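Kinetochore protein Mis16 (Schizosaccharomyces japonicus, PDB 4XYH) is a WD-repeat protein that recognises histone H4 and, independently, the CENP-A-specific chaperone Scm3, and probably helps bring CENP-A to centromeres. Local coordinates at residues A[54-59]-A[73-78]; A[89-94]-A[123-128]; A[129-134]-A[155-160]; A[133-138]-A[184-189]; A[384-389]-A[401-406]. All coordinates share one frame; numbering follows the deposited sequence.

Interaction 1 (A[54-59]-A[73-78]); sequences LTVEWF and QKLLLG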
# COMPACT_ATOMS: atom_id res chain seq x y z
N LEU A 54 -5.83 6.24 -6.00
CA LEU A 54 -4.43 5.82 -5.91
C LEU A 54 -4.15 5.00 -4.65
O LEU A 54 -3.06 4.43 -4.49
CB LEU A 54 -3.51 7.03 -5.94
CG LEU A 54 -3.50 7.78 -7.26
CD1 LEU A 54 -2.84 9.15 -7.14
CD2 LEU A 54 -2.76 6.93 -8.28
N THR A 55 -5.13 4.95 -3.75
CA THR A 55 -4.91 4.38 -2.43
C THR A 55 -6.11 3.57 -1.93
O THR A 55 -7.27 3.87 -2.27
CB THR A 55 -4.57 5.50 -1.40
OG1 THR A 55 -4.27 4.93 -0.11
CG2 THR A 55 -5.76 6.52 -1.28
N VAL A 56 -5.84 2.53 -1.15
CA VAL A 56 -6.90 1.76 -0.53
C VAL A 56 -6.37 1.14 0.76
O VAL A 56 -5.22 0.73 0.83
CB VAL A 56 -7.45 0.64 -1.47
CG1 VAL A 56 -6.39 -0.42 -1.77
CG2 VAL A 56 -8.67 -0.04 -0.85
N GLU A 57 -7.22 1.10 1.78
CA GLU A 57 -6.88 0.51 3.06
C GLU A 57 -8.16 0.05 3.72
O GLU A 57 -9.16 0.78 3.72
CB GLU A 57 -6.13 1.50 3.96
CG GLU A 57 -5.34 0.83 5.08
CD GLU A 57 -4.69 1.82 6.05
OE1 GLU A 57 -5.11 2.99 6.06
OE2 GLU A 57 -3.77 1.43 6.81
N TRP A 58 -8.15 -1.18 4.25
CA TRP A 58 -9.28 -1.70 5.04
C TRP A 58 -9.26 -1.11 6.44
O TRP A 58 -8.21 -1.09 7.09
CB TRP A 58 -9.22 -3.23 5.17
CG TRP A 58 -9.44 -3.98 3.93
CD1 TRP A 58 -8.49 -4.45 3.08
CD2 TRP A 58 -10.69 -4.40 3.40
NE1 TRP A 58 -9.07 -5.13 2.04
CE2 TRP A 58 -10.43 -5.10 2.21
CE3 TRP A 58 -12.02 -4.23 3.81
CZ2 TRP A 58 -11.43 -5.65 1.42
CZ3 TRP A 58 -13.02 -4.78 3.02
CH2 TRP A 58 -12.72 -5.48 1.85
N PHE A 59 -10.42 -0.65 6.91
CA PHE A 59 -10.55 -0.30 8.31
C PHE A 59 -10.74 -1.56 9.17
O PHE A 59 -11.39 -2.53 8.74
CB PHE A 59 -11.74 0.63 8.53
CG PHE A 59 -11.51 2.06 8.13
CD1 PHE A 59 -10.86 2.94 8.98
CD2 PHE A 59 -11.96 2.54 6.89
CE1 PHE A 59 -10.67 4.27 8.62
CE2 PHE A 59 -11.77 3.87 6.53
CZ PHE A 59 -11.12 4.74 7.40
N GLN A 73 -18.31 -3.79 6.21
CA GLN A 73 -16.97 -3.31 6.58
C GLN A 73 -16.63 -2.05 5.80
O GLN A 73 -17.37 -1.66 4.90
CB GLN A 73 -15.94 -4.42 6.35
CG GLN A 73 -16.12 -5.59 7.31
CD GLN A 73 -15.12 -6.73 7.08
OE1 GLN A 73 -13.97 -6.52 6.70
NE2 GLN A 73 -15.57 -7.95 7.34
N LYS A 74 -15.53 -1.41 6.15
CA LYS A 74 -15.20 -0.12 5.56
C LYS A 74 -13.81 -0.07 4.94
O LYS A 74 -12.87 -0.72 5.42
CB LYS A 74 -15.33 0.99 6.60
CG LYS A 74 -16.77 1.29 7.00
CD LYS A 74 -16.82 2.28 8.14
CE LYS A 74 -18.25 2.77 8.38
NZ LYS A 74 -18.38 3.45 9.70
N LEU A 75 -13.68 0.75 3.91
CA LEU A 75 -12.40 0.99 3.25
C LEU A 75 -12.12 2.46 3.17
O LEU A 75 -13.05 3.27 3.01
CB LEU A 75 -12.38 0.41 1.84
CG LEU A 75 -12.64 -1.08 1.69
CD1 LEU A 75 -13.91 -1.29 0.88
CD2 LEU A 75 -11.48 -1.74 1.00
N LEU A 76 -10.84 2.79 3.26
CA LEU A 76 -10.37 4.13 3.06
C LEU A 76 -9.88 4.28 1.61
O LEU A 76 -9.00 3.53 1.18
CB LEU A 76 -9.27 4.44 4.05
CG LEU A 76 -8.64 5.82 3.96
CD1 LEU A 76 -9.62 6.89 4.47
CD2 LEU A 76 -7.36 5.78 4.77
N LEU A 77 -10.46 5.21 0.87
CA LEU A 77 -10.14 5.43 -0.54
C LEU A 77 -9.82 6.89 -0.84
O LEU A 77 -9.99 7.76 0.03
CB LEU A 77 -11.31 5.02 -1.43
CG LEU A 77 -11.66 3.54 -1.49
CD1 LEU A 77 -12.94 3.34 -2.27
CD2 LEU A 77 -10.50 2.79 -2.16
N GLY A 78 -9.40 7.15 -2.07
CA GLY A 78 -9.14 8.51 -2.50
C GLY A 78 -9.63 8.81 -3.89
O GLY A 78 -10.24 7.96 -4.54
O HOH W 1 -6.29 4.45 1.50
O HOH W 2 -14.02 -2.37 8.43
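Leu76 O is gripped by more than one donor. Glu57 N reaches Leu76 O at 3.1 Å along a bent path, 137° at the hydrogen, while water 1 donates a second bond of 2.9 Å to the same oxygen. That water also meets Thr55 OG1, a hydroxyl that is bonded to Ala137 N of strand 136-140 as well. In the return direction Leu76 N bonds Glu57 O at 2.7 Å, almost straight at 174°, which makes Glu57 and Leu76 an antiparallel hydrogen-bonded pair. Phe59 N adds a further bond to Lys74 O. These links build the hairpin of strands 56-58 and 70-77, and the former is the edge strand of its beta-propeller blade nearest the central axis. On one face of the hairpin, Leu75 CD2 stands over the centre of the six-membered ring of Trp58, 3.6 Å from the centroid and 8° off the normal, a well-centred CH-pi contact. Val56 CG2, anti to the backbone N, continues this apolar row by touching Leu75 CD2 at 3.8 Å and Leu77 CD2 at 3.6 Å, and Ala399 of strand 398-402 packs against Val56, Trp58 and Leu75. The other face carries Glu57 and Leu76 side by side. Glu57 OE1 is bonded to Phe139 N, and Phe59 sets CE2 3.6 Å from Leu76 CB.

Interaction 2 (A[89-94]-A[123-128]); sequences LQVASV and DIVQKI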
# COMPACT_ATOMS: atom_id res chain seq x y z
N LEU A 89 -11.13 12.69 0.00
CA LEU A 89 -10.82 11.53 0.83
C LEU A 89 -12.16 10.82 1.04
O LEU A 89 -13.17 11.47 1.32
CB LEU A 89 -10.18 11.95 2.16
CG LEU A 89 -9.85 10.83 3.14
CD1 LEU A 89 -8.76 9.91 2.57
CD2 LEU A 89 -9.42 11.44 4.50
N GLN A 90 -12.17 9.50 0.90
CA GLN A 90 -13.44 8.77 0.87
C GLN A 90 -13.45 7.57 1.80
O GLN A 90 -12.44 6.86 1.94
CB GLN A 90 -13.76 8.29 -0.56
CG GLN A 90 -13.86 9.40 -1.59
CD GLN A 90 -14.25 8.90 -2.97
OE1 GLN A 90 -15.23 9.35 -3.55
NE2 GLN A 90 -13.46 7.98 -3.53
N VAL A 91 -14.60 7.34 2.42
CA VAL A 91 -14.85 6.12 3.17
C VAL A 91 -15.93 5.33 2.44
O VAL A 91 -16.98 5.88 2.12
CB VAL A 91 -15.31 6.38 4.62
CG1 VAL A 91 -15.55 5.05 5.37
CG2 VAL A 91 -14.30 7.25 5.36
N ALA A 92 -15.65 4.06 2.16
CA ALA A 92 -16.63 3.20 1.50
C ALA A 92 -17.05 2.09 2.44
O ALA A 92 -16.27 1.65 3.28
CB ALA A 92 -16.05 2.63 0.23
N SER A 93 -18.30 1.65 2.32
CA SER A 93 -18.73 0.44 3.01
C SER A 93 -19.01 -0.67 2.00
O SER A 93 -19.46 -0.43 0.88
CB SER A 93 -19.97 0.69 3.86
OG SER A 93 -21.01 1.19 3.06
N VAL A 94 -18.74 -1.89 2.41
CA VAL A 94 -19.02 -3.02 1.56
C VAL A 94 -19.63 -4.13 2.41
O VAL A 94 -19.29 -4.29 3.58
CB VAL A 94 -17.75 -3.53 0.84
CG1 VAL A 94 -16.68 -3.96 1.84
CG2 VAL A 94 -18.09 -4.65 -0.12
N ASP A 123 -20.58 0.86 -1.54
CA ASP A 123 -20.97 2.24 -1.81
C ASP A 123 -20.18 3.25 -0.95
O ASP A 123 -19.65 2.91 0.10
CB ASP A 123 -22.49 2.39 -1.63
CG ASP A 123 -22.89 2.80 -0.22
OD1 ASP A 123 -22.88 1.93 0.68
OD2 ASP A 123 -23.24 4.00 -0.03
N ILE A 124 -20.08 4.48 -1.46
CA ILE A 124 -19.36 5.56 -0.80
C ILE A 124 -20.23 6.27 0.22
O ILE A 124 -21.21 6.91 -0.15
CB ILE A 124 -18.87 6.61 -1.81
CG1 ILE A 124 -18.10 5.95 -2.96
CG2 ILE A 124 -18.03 7.66 -1.11
CD1 ILE A 124 -16.72 5.44 -2.58
N VAL A 125 -19.87 6.19 1.50
CA VAL A 125 -20.70 6.77 2.54
C VAL A 125 -20.23 8.13 3.04
O VAL A 125 -21.00 8.84 3.67
CB VAL A 125 -20.81 5.81 3.72
CG1 VAL A 125 -21.45 4.51 3.26
CG2 VAL A 125 -19.43 5.55 4.33
N GLN A 126 -18.99 8.49 2.77
CA GLN A 126 -18.50 9.81 3.18
C GLN A 126 -17.41 10.31 2.25
O GLN A 126 -16.51 9.56 1.84
CB GLN A 126 -18.00 9.79 4.63
CG GLN A 126 -17.91 11.19 5.22
CD GLN A 126 -17.62 11.21 6.71
OE1 GLN A 126 -16.59 10.70 7.17
NE2 GLN A 126 -18.51 11.81 7.49
N LYS A 127 -17.50 11.59 1.89
CA LYS A 127 -16.50 12.22 1.03
C LYS A 127 -16.06 13.48 1.72
O LYS A 127 -16.90 14.29 2.13
CB LYS A 127 -17.06 12.52 -0.36
CG LYS A 127 -17.70 11.31 -1.01
CD LYS A 127 -17.77 11.41 -2.52
CE LYS A 127 -18.83 12.38 -2.96
NZ LYS A 127 -18.69 12.67 -4.42
N ILE A 128 -14.76 13.65 1.85
CA ILE A 128 -14.24 14.83 2.52
C ILE A 128 -13.35 15.60 1.56
O ILE A 128 -12.48 15.00 0.93
CB ILE A 128 -13.44 14.46 3.78
CG1 ILE A 128 -14.27 13.51 4.67
CG2 ILE A 128 -13.01 15.72 4.52
CD1 ILE A 128 -13.45 12.56 5.51
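Val91 O faces two amides of the opposing strand: Val125 N bonds it at 3.0 Å, and Gln126 N makes a weak bond at 3.4 Å. Val91 N answers with a bond to Gln126 O. Two residues thus face one, and the register slips by a residue. The side chain of Val125 packs beside the step. Its CG2, placed between the backbone N and the carbonyl carbon, lies 3.3 Å from Val91 O, and its CG1 lies 3.4 Å from Ser93 OG. An alanine in place of Val125 would remove both methyl groups and would probably open a gap beside Val91 CG1 and Ser93 OG. Paired backbone bonds close the ladder on either side of the step, Ser93 with Asp123 and Leu89 with Ile128, where Ile128 N reaches Leu89 O at 2.7 Å. Gln90 and Lys127 run alongside each other, with Gln90 OE1 3.4 Å from Lys127 CD, while Ala92 CB meets Ile124 CD1 at 4.0 Å. Farther out, Tyr88 makes a cation-pi contact with Lys127, Gln126 NE2 is tied to Tyr164 O and Gln167 O, and Phe159 packs against both Leu89 and Ile128. The result is a classic beta bulge between antiparallel strands 87-97 and 123-130, the third and fourth strands of a propeller blade.

Interaction 3 (A[129-134]-A[155-160]); sequences HHEGDV and NGYIFD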
# COMPACT_ATOMS: atom_id res chain seq x y z
N HIS A 129 -13.55 16.91 1.46
CA HIS A 129 -12.71 17.74 0.60
C HIS A 129 -11.23 17.54 0.90
O HIS A 129 -10.81 17.57 2.07
CB HIS A 129 -13.07 19.22 0.72
CG HIS A 129 -14.36 19.58 0.03
ND1 HIS A 129 -14.63 20.84 -0.44
CD2 HIS A 129 -15.44 18.82 -0.28
CE1 HIS A 129 -15.82 20.85 -1.02
NE2 HIS A 129 -16.33 19.63 -0.92
N HIS A 130 -10.47 17.33 -0.17
CA HIS A 130 -9.03 17.07 -0.12
C HIS A 130 -8.30 17.93 -1.16
O HIS A 130 -8.78 18.07 -2.29
CB HIS A 130 -8.77 15.58 -0.37
CG HIS A 130 -7.34 15.18 -0.18
ND1 HIS A 130 -6.40 15.28 -1.19
CD2 HIS A 130 -6.68 14.68 0.89
CE1 HIS A 130 -5.23 14.86 -0.74
NE2 HIS A 130 -5.37 14.49 0.52
N GLU A 131 -7.16 18.50 -0.78
CA GLU A 131 -6.34 19.32 -1.68
C GLU A 131 -5.40 18.49 -2.55
O GLU A 131 -4.44 17.90 -2.07
CB GLU A 131 -5.51 20.34 -0.90
CG GLU A 131 -6.34 21.29 -0.06
CD GLU A 131 -5.56 22.52 0.41
OE1 GLU A 131 -4.30 22.48 0.48
OE2 GLU A 131 -6.22 23.55 0.70
N GLY A 132 -5.67 18.46 -3.85
CA GLY A 132 -4.86 17.69 -4.76
C GLY A 132 -5.27 16.24 -4.70
O GLY A 132 -6.11 15.85 -3.87
N ASP A 133 -4.68 15.44 -5.60
CA ASP A 133 -4.90 14.00 -5.64
C ASP A 133 -4.60 13.39 -4.28
O ASP A 133 -3.66 13.80 -3.59
CB ASP A 133 -4.01 13.35 -6.70
CG ASP A 133 -4.27 13.86 -8.12
OD1 ASP A 133 -5.41 14.28 -8.41
OD2 ASP A 133 -3.33 13.83 -8.95
N VAL A 134 -5.38 12.40 -3.88
CA VAL A 134 -5.02 11.68 -2.68
C VAL A 134 -3.97 10.63 -3.07
O VAL A 134 -4.31 9.53 -3.50
CB VAL A 134 -6.23 11.03 -2.00
CG1 VAL A 134 -5.82 10.37 -0.71
CG2 VAL A 134 -7.31 12.08 -1.73
N ASN A 155 2.35 18.42 0.44
CA ASN A 155 1.76 18.68 1.76
C ASN A 155 1.22 17.37 2.34
O ASN A 155 0.59 16.61 1.63
CB ASN A 155 0.61 19.69 1.70
CG ASN A 155 1.04 21.08 1.24
OD1 ASN A 155 2.14 21.54 1.52
ND2 ASN A 155 0.14 21.77 0.54
N GLY A 156 1.46 17.12 3.63
CA GLY A 156 0.72 16.07 4.32
C GLY A 156 -0.57 16.68 4.85
O GLY A 156 -0.64 17.89 5.03
N TYR A 157 -1.59 15.85 5.10
CA TYR A 157 -2.82 16.34 5.73
C TYR A 157 -3.31 15.40 6.83
O TYR A 157 -3.11 14.18 6.77
CB TYR A 157 -3.93 16.55 4.69
CG TYR A 157 -3.59 17.61 3.65
CD1 TYR A 157 -3.76 18.96 3.92
CD2 TYR A 157 -3.09 17.25 2.40
CE1 TYR A 157 -3.45 19.93 2.99
CE2 TYR A 157 -2.76 18.22 1.45
CZ TYR A 157 -2.95 19.55 1.75
OH TYR A 157 -2.64 20.51 0.83
N ILE A 158 -3.97 15.98 7.83
CA ILE A 158 -4.59 15.19 8.87
C ILE A 158 -6.09 15.45 8.93
O ILE A 158 -6.53 16.61 8.86
CB ILE A 158 -3.98 15.48 10.23
CG1 ILE A 158 -2.45 15.29 10.16
CG2 ILE A 158 -4.61 14.58 11.27
CD1 ILE A 158 -1.99 13.83 10.00
N PHE A 159 -6.86 14.38 9.04
CA PHE A 159 -8.31 14.45 9.15
C PHE A 159 -8.74 13.73 10.42
O PHE A 159 -8.23 12.65 10.71
CB PHE A 159 -8.99 13.79 7.94
CG PHE A 159 -8.64 14.42 6.61
CD1 PHE A 159 -7.41 14.15 6.00
CD2 PHE A 159 -9.54 15.24 5.95
CE1 PHE A 159 -7.10 14.70 4.77
CE2 PHE A 159 -9.23 15.80 4.72
CZ PHE A 159 -8.01 15.52 4.13
N ASP A 160 -9.66 14.32 11.18
CA ASP A 160 -10.24 13.65 12.34
C ASP A 160 -11.71 13.31 12.06
O ASP A 160 -12.56 14.20 12.13
CB ASP A 160 -10.11 14.54 13.58
CG ASP A 160 -10.62 13.88 14.85
OD1 ASP A 160 -11.21 12.77 14.80
OD2 ASP A 160 -10.42 14.47 15.93
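His130, Tyr157 and Phe159 form an aromatic cluster that joins two neighbouring blades of the beta-propeller, strand 123-130 contributing the histidine and strand 156-160 the other two rings. The buried side of the contact is tightly packed. Tyr157 turns its edge toward one face of His130, with the centroids 5.5 Å apart and the planes at 69°. Val134 CG2 lies over the opposite face of the imidazole, 3.3 Å above the plane. Both imidazole nitrogens are also tied. His130 ND1 donates to Gly132 O at 2.8 Å in the plane of the ring, and NE2 is bonded to Thr149 OG1, which together should fix the rotation of the ring. His130 CG lies anti to the backbone N (chi1 -173°), and from there the ring reaches Phe159 rim to rim, His130 CD2 to Phe159 CZ at 3.6 Å, neither ring covering the face of the other. His129 O sits at the edge of the phenyl ring, 3.6 Å from Phe159 CE2. The partly exposed side, at Glu131 and Asn155, is polar and looser in that it relies on directed bonds rather than ring packing. There the hydroxyl of Tyr157 accepts a bond from Asn155 ND2 at 3.1 Å and donates its own to the carboxylate of Glu131, whose plane stands 75° from the phenol ring. That bond, Tyr157 OH to Glu131 OE1, is 2.6 Å long and reaches the carboxylate on its anti side.

Interaction 4 (A[133-138]-A[184-189]); sequences DVNKAR and EGFGLG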
# COMPACT_ATOMS: atom_id res chain seq x y z
N ASP A 133 -4.68 15.44 -5.60
CA ASP A 133 -4.90 14.00 -5.64
C ASP A 133 -4.60 13.39 -4.28
O ASP A 133 -3.66 13.80 -3.59
CB ASP A 133 -4.01 13.35 -6.70
CG ASP A 133 -4.27 13.86 -8.12
OD1 ASP A 133 -5.41 14.28 -8.41
OD2 ASP A 133 -3.33 13.83 -8.95
N VAL A 134 -5.38 12.40 -3.88
CA VAL A 134 -5.02 11.68 -2.68
C VAL A 134 -3.97 10.63 -3.07
O VAL A 134 -4.31 9.53 -3.50
CB VAL A 134 -6.23 11.03 -2.00
CG1 VAL A 134 -5.82 10.37 -0.71
CG2 VAL A 134 -7.31 12.08 -1.73
N ASN A 135 -2.69 10.99 -2.97
CA ASN A 135 -1.63 10.05 -3.35
C ASN A 135 -1.61 8.81 -2.45
O ASN A 135 -1.47 7.70 -2.92
CB ASN A 135 -0.27 10.73 -3.33
CG ASN A 135 0.02 11.51 -4.60
OD1 ASN A 135 -0.83 11.61 -5.50
ND2 ASN A 135 1.23 12.05 -4.69
N LYS A 136 -1.79 9.02 -1.15
CA LYS A 136 -1.85 7.92 -0.21
C LYS A 136 -2.65 8.35 1.01
O LYS A 136 -2.61 9.51 1.39
CB LYS A 136 -0.45 7.44 0.21
CG LYS A 136 -0.48 6.16 1.07
CD LYS A 136 0.85 5.44 1.15
CE LYS A 136 1.14 4.66 -0.14
NZ LYS A 136 2.54 4.14 -0.14
N ALA A 137 -3.39 7.41 1.60
CA ALA A 137 -4.19 7.68 2.79
C ALA A 137 -4.08 6.52 3.77
O ALA A 137 -4.40 5.37 3.44
CB ALA A 137 -5.64 7.94 2.41
N ARG A 138 -3.65 6.82 5.00
CA ARG A 138 -3.47 5.79 6.03
C ARG A 138 -4.08 6.22 7.38
O ARG A 138 -3.86 7.35 7.82
CB ARG A 138 -1.98 5.49 6.20
CG ARG A 138 -1.31 4.88 4.95
CD ARG A 138 -1.83 3.46 4.68
NE ARG A 138 -1.21 2.80 3.53
CZ ARG A 138 -1.76 2.72 2.32
NH1 ARG A 138 -2.94 3.29 2.09
NH2 ARG A 138 -1.14 2.07 1.34
N GLU A 184 5.31 16.30 -4.70
CA GLU A 184 4.38 15.23 -4.33
C GLU A 184 5.11 13.91 -4.12
O GLU A 184 6.24 13.73 -4.58
CB GLU A 184 3.30 15.10 -5.40
CG GLU A 184 2.41 16.32 -5.38
CD GLU A 184 1.33 16.33 -6.45
OE1 GLU A 184 1.32 15.43 -7.32
OE2 GLU A 184 0.50 17.27 -6.39
N GLY A 185 4.46 12.99 -3.41
CA GLY A 185 5.06 11.71 -3.11
C GLY A 185 4.06 10.68 -2.63
O GLY A 185 2.86 10.96 -2.54
N PHE A 186 4.57 9.48 -2.32
CA PHE A 186 3.72 8.34 -2.01
C PHE A 186 4.17 7.62 -0.75
O PHE A 186 3.57 6.62 -0.36
CB PHE A 186 3.69 7.36 -3.18
CG PHE A 186 3.00 7.89 -4.39
CD1 PHE A 186 3.69 8.64 -5.33
CD2 PHE A 186 1.64 7.62 -4.60
CE1 PHE A 186 3.04 9.13 -6.47
CE2 PHE A 186 0.99 8.10 -5.72
CZ PHE A 186 1.68 8.87 -6.66
N GLY A 187 5.24 8.09 -0.12
CA GLY A 187 5.75 7.46 1.08
C GLY A 187 5.09 8.01 2.32
O GLY A 187 5.21 9.21 2.63
N LEU A 188 4.40 7.15 3.05
CA LEU A 188 3.62 7.56 4.23
C LEU A 188 3.41 6.38 5.18
O LEU A 188 3.02 5.31 4.75
CB LEU A 188 2.26 8.12 3.81
CG LEU A 188 1.25 8.43 4.92
CD1 LEU A 188 1.73 9.56 5.78
CD2 LEU A 188 -0.10 8.80 4.31
N GLY A 189 3.66 6.58 6.47
CA GLY A 189 3.45 5.51 7.41
C GLY A 189 3.43 6.00 8.85
O GLY A 189 4.26 6.83 9.24
O HOH W 3 -2.26 16.63 -7.04
O HOH W 4 -0.79 14.93 -9.41
O HOH W 5 4.44 4.30 2.25
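Asn135 and Lys136 provide the direct hydrogen bonds, both to backbone carbonyls. Asn135 ND2 donates to Gly185 O at 2.9 Å from above the carbonyl plane, and Lys136 NZ meets Phe186 O at 2.7 Å. The lysine chain bends at chi3 (-77°), which turns its ammonium group back to that oxygen. A stack is the second kind of contact: the amide of Asn135 lies flat on the ring of Phe186, planes 7° apart, with ND2 3.7 Å above the ring plane and offset toward the rim. An alanine in place of Asn135 would take away the amide and would probably leave Gly185 O without this donor and the Phe186 ring without its flat cover. Side chains matter because segments 136-138 and 187-189, on the strands that lead off adjacent blades of the beta-propeller, run nearly parallel (6°) with their axes 7.5 Å apart at closest. Apolar contact is modest: Leu188 CB passes Lys136 CD at 4.0 Å, and Leu188 CD2 approaches Arg138 CG. Water supplies the remaining bridges. Water 5 accepts from Lys136 NZ and from Leu188 N, while water 3 accepts from Asp133 N and donates to Glu184 OE2 at 2.9 Å.

Interaction 5 (A[384-389]-A[401-406]); sequences RVSDLS and LADDNI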
# COMPACT_ATOMS: atom_id res chain seq x y z
N ARG A 384 -2.57 -1.46 -14.91
CA ARG A 384 -1.59 -1.41 -13.85
C ARG A 384 -2.26 -1.31 -12.49
O ARG A 384 -3.19 -0.55 -12.30
CB ARG A 384 -0.66 -0.21 -14.06
CG ARG A 384 0.29 -0.00 -12.91
CD ARG A 384 0.89 1.38 -12.92
NE ARG A 384 1.64 1.61 -11.70
CZ ARG A 384 1.22 2.37 -10.69
NH1 ARG A 384 0.04 2.99 -10.78
NH2 ARG A 384 1.98 2.51 -9.61
N VAL A 385 -1.77 -2.11 -11.55
CA VAL A 385 -2.31 -2.10 -10.20
C VAL A 385 -1.68 -0.99 -9.36
O VAL A 385 -0.46 -0.96 -9.21
CB VAL A 385 -2.08 -3.47 -9.51
CG1 VAL A 385 -2.70 -3.47 -8.11
CG2 VAL A 385 -2.67 -4.58 -10.37
N SER A 386 -2.50 -0.11 -8.81
CA SER A 386 -2.03 1.07 -8.06
C SER A 386 -1.74 0.83 -6.57
O SER A 386 -0.78 1.39 -6.04
CB SER A 386 -3.06 2.19 -8.16
OG SER A 386 -3.37 2.46 -9.51
N ASP A 387 -2.58 0.04 -5.91
CA ASP A 387 -2.47 -0.20 -4.47
C ASP A 387 -3.26 -1.46 -4.12
O ASP A 387 -4.10 -1.92 -4.90
CB ASP A 387 -2.98 1.00 -3.66
CG ASP A 387 -2.41 1.03 -2.23
OD1 ASP A 387 -1.43 0.30 -1.95
OD2 ASP A 387 -2.92 1.81 -1.38
N LEU A 388 -2.99 -2.02 -2.95
CA LEU A 388 -3.76 -3.16 -2.46
C LEU A 388 -3.68 -3.24 -0.95
O LEU A 388 -2.77 -2.67 -0.32
CB LEU A 388 -3.30 -4.48 -3.09
CG LEU A 388 -1.82 -4.82 -3.24
CD1 LEU A 388 -1.14 -4.93 -1.91
CD2 LEU A 388 -1.65 -6.13 -4.00
N SER A 389 -4.63 -3.96 -0.37
CA SER A 389 -4.73 -4.03 1.08
C SER A 389 -5.30 -5.37 1.52
O SER A 389 -6.35 -5.80 1.03
CB SER A 389 -5.60 -2.87 1.58
OG SER A 389 -5.78 -2.90 2.98
N LEU A 401 -6.64 -2.07 -6.42
CA LEU A 401 -7.02 -0.97 -7.31
C LEU A 401 -6.15 -0.95 -8.54
O LEU A 401 -4.96 -1.24 -8.46
CB LEU A 401 -6.84 0.39 -6.62
CG LEU A 401 -7.76 0.87 -5.52
CD1 LEU A 401 -7.06 2.05 -4.87
CD2 LEU A 401 -9.09 1.27 -6.12
N ALA A 402 -6.74 -0.56 -9.67
CA ALA A 402 -5.97 -0.41 -10.89
C ALA A 402 -6.24 0.96 -11.49
O ALA A 402 -7.18 1.64 -11.07
CB ALA A 402 -6.30 -1.52 -11.88
N ASP A 403 -5.42 1.35 -12.46
CA ASP A 403 -5.44 2.70 -13.05
C ASP A 403 -6.70 3.04 -13.84
O ASP A 403 -6.94 4.19 -14.14
CB ASP A 403 -4.23 2.90 -13.97
CG ASP A 403 -2.94 3.09 -13.19
OD1 ASP A 403 -3.04 3.48 -12.00
OD2 ASP A 403 -1.83 2.87 -13.74
N ASP A 404 -7.51 2.04 -14.15
CA ASP A 404 -8.71 2.26 -14.94
C ASP A 404 -9.98 2.39 -14.09
O ASP A 404 -11.03 1.92 -14.51
CB ASP A 404 -8.90 1.12 -15.94
CG ASP A 404 -8.87 -0.27 -15.27
OD1 ASP A 404 -9.07 -0.36 -14.05
OD2 ASP A 404 -8.64 -1.27 -15.98
N ASN A 405 -9.86 3.00 -12.91
CA ASN A 405 -11.02 3.26 -12.04
C ASN A 405 -11.70 2.02 -11.44
O ASN A 405 -12.83 2.10 -10.94
CB ASN A 405 -12.10 4.05 -12.79
CG ASN A 405 -11.66 5.46 -13.14
OD1 ASN A 405 -10.48 5.72 -13.38
ND2 ASN A 405 -12.62 6.38 -13.16
N ILE A 406 -11.01 0.88 -11.48
CA ILE A 406 -11.59 -0.36 -10.97
C ILE A 406 -11.06 -0.72 -9.59
O ILE A 406 -9.85 -0.82 -9.38
CB ILE A 406 -11.32 -1.53 -11.93
CG1 ILE A 406 -12.12 -1.35 -13.21
CG2 ILE A 406 -11.72 -2.84 -11.29
CD1 ILE A 406 -13.60 -1.25 -12.95
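Arg384 and Asp403 bring two flat groups together at a shallow tilt, guanidinium and carboxylate planes 26° apart. The carboxylate sits at the edge of the guanidinium, near its plane, with Arg384 NH1 3.3 Å from Asp403 OD1 in a salt bridge whose hydrogen bond is weak (130°). Arg384 also makes a cation-pi contact with Tyr329. The other carboxylate oxygen, Asp403 OD2, rests against the extended arginine chain, 3.2 Å from Arg384 CD, and Ser386 OG lies 2.7 Å from Asp403 OD1. The backbones form the hairpin of strands 385-390 and 398-402, within a predicted WD repeat. Asp403 N bonds Arg384 O at 2.9 Å, Ser386 N reaches Leu401 O at 2.7 Å from above the carbonyl plane, and Leu401 N bonds Asp387 O at 3.0 Å. Val385 and Ala402 form the non-hydrogen-bonded pair between them. The side chain of Asp387 turns elsewhere, its OD2 bonding Val56 N and pairing with Arg138. The chemistry suggests that backbone bonds do most of the holding, while the arginine charge, probably shared between Asp403 and Tyr329, adds a weaker tie where strand 398-402 gives way to a turn.

The five contacts follow one another round part of the propeller. Interactions 1 and 2 belong to one blade, their centres 8 Å apart, and strands 70-77 and 87-97 join them through Leu77 N to Gln90 O at 2.8 Å. Strand 123-130 then carries interaction 2 into interaction 3, where Leu89 CD2 touches Phe159 CD1 at 3.7 Å. Interactions 3 and 4 share Asp133 and Val134, with centres 9 Å apart. Interaction 5 lies in the blade on the other side of interaction 1. Asp387 links three contacts: its OD2 bonds Val56 N at 3.0 Å and forms a salt bridge with Arg138 NH2 of interaction 4 at 3.3 Å.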